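Local coordinates for protein AlyGC (Glaciecola chathamensis, PDB 5GKD) that cleaves alginate as a polysaccharide lyase of family 6, probably by a calcium-assisted beta-elimination on a parallel beta-helix, at residues G211-K219 and F230-T238. Numbering follows the deposited sequence.
Sequences GEVEIISNK and FFESRGTLT. With CA (calcium ion), chain E; PO4 (phosphate ion), chain H.
E214, I216 and S217 pair in parallel with T236, L237 and T238, the one-residue slip between the first two pairs making a beta bulge. At the bulge T236 O accepts from both I215 N (2.7 Å) and I216 N (3.3 Å), each in the carbonyl plane; beyond it, T238 N to I216 O and N218 N to T238 O are nearly straight bonds. V213 O receives T236 OG1 at 2.8 Å, tilted 35° from the carbonyl plane, besides a weak bond from T236 N. With chi1 at 69°, the T236 hydroxyl lies between its own N and carbonyl carbon, reaching V213 O and taking the proton of T238 OG1. A valine here would probably cost V213 O its hydroxyl donor, leaving the weak amide bond on this side, and T238 OG1 its acceptor. T238 CG2 lies 3.3 Å from E214 OE2, which S217 OG meets from above the carboxylate plane. E214 OE1 binds the calcium ion at 2.4 Å, and E212 grips it through both oxygens, OE2 the closer; E183, PO4 O2 and a water complete the shell, and E212 OE1 also accepts from G182 N. I215 CG2 and I216 CD1 meet the edge of the F230 ring. These are successive turns of a right-handed parallel beta-helix: F206 of strand 200-207 also packs on both isoleucines, while L185 and R264, from the flanking strands, bond to S217 backbone and T238 OG1.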
loop_
_atom_site.group_PDB
_atom_site.type_symbol
_atom_site.label_atom_id
_atom_site.label_comp_id
_atom_site.label_asym_id
_atom_site.label_seq_id
_atom_site.Cartn_x
_atom_site.Cartn_y
_atom_site.Cartn_z
ATOM N N GLY A 211 -5.773 -15.782 17.258
ATOM C CA GLY A 211 -5.296 -14.452 16.907
ATOM C C GLY A 211 -3.823 -14.238 17.205
ATOM O O GLY A 211 -3.109 -13.603 16.416
ATOM N N GLU A 212 -3.343 -14.781 18.327
ATOM C CA GLU A 212 -1.993 -14.515 18.830
ATOM C C GLU A 212 -1.717 -15.352 20.077
ATOM O O GLU A 212 -2.542 -16.180 20.468
ATOM C CB GLU A 212 -1.813 -13.041 19.165
ATOM C CG GLU A 212 -2.821 -12.564 20.198
ATOM C CD GLU A 212 -2.266 -11.473 21.093
ATOM O OE1 GLU A 212 -2.452 -10.274 20.805
ATOM O OE2 GLU A 212 -1.623 -11.828 22.084
ATOM N N VAL A 213 -0.594 -15.107 20.749
ATOM C CA VAL A 213 -0.243 -15.948 21.892
ATOM C C VAL A 213 -1.259 -15.823 23.028
ATOM O O VAL A 213 -1.473 -16.779 23.781
ATOM C CB VAL A 213 1.181 -15.632 22.381
ATOM C CG1 VAL A 213 1.228 -14.296 23.096
ATOM C CG2 VAL A 213 1.681 -16.769 23.281
ATOM N N GLU A 214 -1.895 -14.667 23.188
ATOM C CA GLU A 214 -2.874 -14.486 24.252
ATOM C C GLU A 214 -4.271 -14.671 23.684
ATOM O O GLU A 214 -4.733 -13.847 22.897
ATOM C CB GLU A 214 -2.748 -13.115 24.900
ATOM C CG GLU A 214 -1.431 -12.839 25.601
ATOM C CD GLU A 214 -1.446 -11.468 26.229
ATOM O OE1 GLU A 214 -1.453 -10.486 25.475
ATOM O OE2 GLU A 214 -1.490 -11.368 27.465
ATOM N N ILE A 215 -4.923 -15.767 24.063
ATOM C CA ILE A 215 -6.363 -15.897 23.870
ATOM C C ILE A 215 -7.093 -14.955 24.814
ATOM O O ILE A 215 -7.887 -14.109 24.390
ATOM C CB ILE A 215 -6.818 -17.352 24.100
ATOM C CG1 ILE A 215 -6.140 -18.331 23.149
ATOM C CG2 ILE A 215 -8.340 -17.487 24.005
ATOM C CD1 ILE A 215 -6.256 -19.755 23.676
ATOM N N ILE A 216 -6.860 -15.127 26.111
ATOM C CA ILE A 216 -7.299 -14.216 27.161
ATOM C C ILE A 216 -6.075 -13.494 27.701
ATOM O O ILE A 216 -5.060 -14.127 28.000
ATOM C CB ILE A 216 -8.014 -14.963 28.301
ATOM C CG1 ILE A 216 -9.265 -15.675 27.779
ATOM C CG2 ILE A 216 -8.314 -14.006 29.427
ATOM C CD1 ILE A 216 -10.027 -16.450 28.834
ATOM N N SER A 217 -6.170 -12.181 27.834
ATOM C CA SER A 217 -5.090 -11.350 28.352
ATOM C C SER A 217 -5.634 -10.670 29.600
ATOM O O SER A 217 -6.362 -9.679 29.495
ATOM C CB SER A 217 -4.633 -10.336 27.305
ATOM O OG SER A 217 -3.504 -9.574 27.729
ATOM N N ASN A 218 -5.343 -11.222 30.780
ATOM C CA ASN A 218 -5.803 -10.596 32.011
ATOM C C ASN A 218 -4.845 -9.477 32.400
ATOM O O ASN A 218 -3.638 -9.701 32.506
ATOM C CB ASN A 218 -5.927 -11.612 33.143
ATOM C CG ASN A 218 -6.691 -11.058 34.313
ATOM O OD1 ASN A 218 -7.917 -10.948 34.266
ATOM N ND2 ASN A 218 -5.974 -10.668 35.360
ATOM N N LYS A 219 -5.380 -8.273 32.596
ATOM C CA LYS A 219 -4.578 -7.068 32.826
ATOM C C LYS A 219 -5.221 -6.206 33.904
ATOM O O LYS A 219 -5.391 -4.998 33.749
ATOM C CB LYS A 219 -4.404 -6.251 31.546
ATOM C CG LYS A 219 -3.438 -6.842 30.507
ATOM C CD LYS A 219 -3.255 -5.869 29.330
ATOM C CE LYS A 219 -2.211 -6.345 28.330
ATOM N NZ LYS A 219 -2.205 -5.530 27.083
ATOM N N PHE A 230 -11.248 -24.315 26.052
ATOM C CA PHE A 230 -10.405 -23.823 24.975
ATOM C C PHE A 230 -10.121 -24.976 24.017
ATOM O O PHE A 230 -9.325 -25.863 24.328
ATOM C CB PHE A 230 -9.112 -23.248 25.538
ATOM C CG PHE A 230 -9.325 -22.147 26.527
ATOM C CD1 PHE A 230 -9.577 -22.432 27.856
ATOM C CD2 PHE A 230 -9.249 -20.817 26.128
ATOM C CE1 PHE A 230 -9.758 -21.408 28.776
ATOM C CE2 PHE A 230 -9.440 -19.809 27.023
ATOM C CZ PHE A 230 -9.692 -20.102 28.355
ATOM N N PHE A 231 -10.729 -24.951 22.842
ATOM C CA PHE A 231 -10.653 -26.068 21.907
ATOM C C PHE A 231 -9.745 -25.684 20.754
ATOM O O PHE A 231 -10.080 -24.794 19.970
ATOM C CB PHE A 231 -12.035 -26.451 21.394
ATOM C CG PHE A 231 -12.025 -27.607 20.414
ATOM C CD1 PHE A 231 -11.889 -27.387 19.056
ATOM C CD2 PHE A 231 -12.161 -28.912 20.866
ATOM C CE1 PHE A 231 -11.891 -28.442 18.169
ATOM C CE2 PHE A 231 -12.183 -29.966 19.989
ATOM C CZ PHE A 231 -12.040 -29.736 18.639
ATOM N N GLU A 232 -8.604 -26.361 20.667
ATOM C CA GLU A 232 -7.666 -26.226 19.558
ATOM C C GLU A 232 -7.285 -24.772 19.314
ATOM O O GLU A 232 -7.113 -24.340 18.180
ATOM C CB GLU A 232 -8.226 -26.870 18.288
ATOM C CG GLU A 232 -8.356 -28.379 18.396
ATOM C CD GLU A 232 -8.831 -29.061 17.102
ATOM O OE1 GLU A 232 -9.042 -28.378 16.071
ATOM O OE2 GLU A 232 -8.998 -30.294 17.130
ATOM N N SER A 233 -7.128 -24.014 20.389
ATOM C CA SER A 233 -6.842 -22.596 20.276
ATOM C C SER A 233 -5.342 -22.375 20.361
ATOM O O SER A 233 -4.684 -22.813 21.317
ATOM C CB SER A 233 -7.570 -21.782 21.348
ATOM O OG SER A 233 -8.963 -21.733 21.095
ATOM N N ARG A 234 -4.834 -21.660 19.361
ATOM C CA ARG A 234 -3.415 -21.440 19.117
ATOM C C ARG A 234 -2.894 -20.289 19.976
ATOM O O ARG A 234 -2.455 -19.251 19.485
ATOM C CB ARG A 234 -3.232 -21.154 17.635
ATOM C CG ARG A 234 -1.942 -21.542 17.018
ATOM C CD ARG A 234 -2.030 -21.242 15.532
ATOM N NE ARG A 234 -0.782 -21.454 14.815
ATOM C CZ ARG A 234 0.171 -20.544 14.682
ATOM N NH1 ARG A 234 0.051 -19.348 15.251
ATOM N NH2 ARG A 234 1.247 -20.827 13.986
ATOM N N GLY A 235 -2.970 -20.489 21.283
ATOM C CA GLY A 235 -2.627 -19.430 22.211
ATOM C C GLY A 235 -2.820 -19.907 23.631
ATOM O O GLY A 235 -2.892 -21.112 23.887
ATOM N N THR A 236 -2.934 -18.944 24.547
ATOM C CA THR A 236 -2.878 -19.193 25.975
ATOM C C THR A 236 -3.912 -18.345 26.704
ATOM O O THR A 236 -4.456 -17.377 26.167
ATOM C CB THR A 236 -1.496 -18.863 26.564
ATOM O OG1 THR A 236 -1.283 -17.442 26.543
ATOM C CG2 THR A 236 -0.388 -19.532 25.772
ATOM N N LEU A 237 -4.165 -18.729 27.952
ATOM C CA LEU A 237 -4.762 -17.865 28.959
ATOM C C LEU A 237 -3.615 -17.222 29.726
ATOM O O LEU A 237 -2.970 -17.881 30.540
ATOM C CB LEU A 237 -5.660 -18.677 29.883
ATOM C CG LEU A 237 -6.590 -18.004 30.887
ATOM C CD1 LEU A 237 -7.491 -19.062 31.550
ATOM C CD2 LEU A 237 -5.862 -17.192 31.923
ATOM N N THR A 238 -3.361 -15.945 29.486
ATOM C CA THR A 238 -2.213 -15.274 30.073
ATOM C C THR A 238 -2.670 -14.336 31.185
ATOM O O THR A 238 -3.550 -13.491 30.982
ATOM C CB THR A 238 -1.419 -14.501 29.025
ATOM O OG1 THR A 238 -0.711 -15.422 28.175
ATOM C CG2 THR A 238 -0.412 -13.573 29.708
HETATM CA CA CA E . -1.039 -9.702 23.199
HETATM P P PO4 H . 0.496 -7.576 25.611
HETATM O O1 PO4 H . -0.413 -8.355 26.523
HETATM O O2 PO4 H . -0.080 -7.674 24.253
HETATM O O3 PO4 H . 1.929 -8.170 25.668
HETATM O O4 PO4 H . 0.361 -6.126 26.014
HETATM O O HOH W 1 1.283 -10.532 23.555
#